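Side-chain contact in fiber protein 2 (Fowl adenovirus 1, PDB 2VTW), which is the short fibre protein of the capsid, whose trimeric C-terminal head domain probably attaches the virion to a host receptor: residues A[106-109]-A[110-114]. Residues are numbered along the deposited sequence; the frame is centred on the assembly and turned at random.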
# COMPACT_ATOMS: atom_id res chain seq x y z
N ALA A 106 14.00 -7.65 7.17
CA ALA A 106 13.98 -8.77 8.10
C ALA A 106 13.81 -10.08 7.36
O ALA A 106 13.27 -10.13 6.26
CB ALA A 106 12.86 -8.59 9.19
N ARG A 107 14.28 -11.16 7.97
CA ARG A 107 14.07 -12.50 7.45
C ARG A 107 12.58 -12.65 7.26
O ARG A 107 11.82 -12.23 8.12
CB ARG A 107 14.55 -13.54 8.49
CG ARG A 107 14.65 -15.01 8.03
CD ARG A 107 14.66 -16.02 9.26
NE ARG A 107 13.38 -16.78 9.36
CZ ARG A 107 12.62 -16.91 10.45
NH1 ARG A 107 12.97 -16.39 11.62
NH2 ARG A 107 11.50 -17.61 10.38
N ASN A 108 12.19 -13.25 6.15
CA ASN A 108 10.79 -13.50 5.82
C ASN A 108 10.33 -14.84 6.43
O ASN A 108 10.70 -15.92 5.95
CB ASN A 108 10.63 -13.49 4.30
CG ASN A 108 9.19 -13.57 3.87
OD1 ASN A 108 8.28 -13.66 4.71
ND2 ASN A 108 8.95 -13.50 2.56
N PRO A 109 9.51 -14.79 7.47
CA PRO A 109 9.14 -16.02 8.15
C PRO A 109 8.18 -16.98 7.41
O PRO A 109 8.00 -18.11 7.84
CB PRO A 109 8.51 -15.51 9.44
CG PRO A 109 7.93 -14.23 9.07
CD PRO A 109 8.86 -13.62 8.08
N ILE A 110 7.60 -16.56 6.29
CA ILE A 110 6.82 -17.50 5.50
C ILE A 110 7.74 -18.42 4.70
O ILE A 110 7.28 -19.42 4.17
CB ILE A 110 5.75 -16.78 4.61
CG1 ILE A 110 6.37 -16.20 3.35
CG2 ILE A 110 4.98 -15.70 5.43
CD1 ILE A 110 5.35 -15.67 2.34
N SER A 111 9.05 -18.12 4.67
CA SER A 111 10.10 -19.04 4.15
C SER A 111 9.91 -19.38 2.69
O SER A 111 9.71 -20.54 2.34
CB SER A 111 10.19 -20.34 4.98
OG SER A 111 10.59 -20.05 6.31
N PRO A 112 9.98 -18.35 1.84
CA PRO A 112 9.85 -18.57 0.39
C PRO A 112 11.06 -19.35 -0.17
O PRO A 112 12.05 -19.47 0.52
CB PRO A 112 9.84 -17.17 -0.17
CG PRO A 112 10.53 -16.34 0.88
CD PRO A 112 10.20 -16.95 2.18
N PRO A 113 10.95 -19.89 -1.39
CA PRO A 113 12.12 -20.56 -2.00
C PRO A 113 13.40 -19.70 -2.09
O PRO A 113 13.34 -18.50 -2.37
CB PRO A 113 11.62 -20.94 -3.39
CG PRO A 113 10.15 -21.14 -3.19
CD PRO A 113 9.76 -20.00 -2.25
N VAL A 114 14.55 -20.31 -1.77
CA VAL A 114 15.83 -19.62 -1.85
C VAL A 114 16.14 -19.31 -3.31
O VAL A 114 15.86 -20.13 -4.20
CB VAL A 114 17.00 -20.47 -1.20
CG1 VAL A 114 16.88 -21.89 -1.61
CG2 VAL A 114 18.38 -19.93 -1.61
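Asn108 and Ser111 close a type I beta turn in the loop between strands 92-94 and 115-116 of the fibre head, and the Asn108 side chain packs against Ile110 and Pro112. The backbone bond runs from Ser111 N to Asn108 O at 3.0 Å (N-H...O 153°). Pro109, at the second position of the turn, has the ring-restricted phi of -72° that suits this turn type. A chi1 of -172° sets CG of Asn108 beside its carbonyl carbon, which brings the amide to Ile110 N and the Pro112 ring. There Asn108 OD1 receives a weak hydrogen bond from Ile110 N, long at 3.4 Å but fairly straight. Asn108 OD1 also lies 3.5 Å from Ile110 CG1, so it meets both backbone and side chain of that residue. On its nitrogen branch the amide crosses the Pro112 ring at a slant, Asn108 ND2 standing 3.7 Å from Pro112 CG, while ND2 itself donates to Val153 O in strand 147-157. Outside the turn, Ile110 packs on Phe128 and on Ile137 of the second subunit, whose Tyr49 touches Asn108 and Pro109; the turn therefore sits at the trimer interface. Each end of the buried Asn108 amide has a polar partner: the ND2 bond to Val153 O favours this orientation of the amide, the weak OD1 bond is consistent with it, and the nitrogen ties this irregular loop to the neighbouring strand.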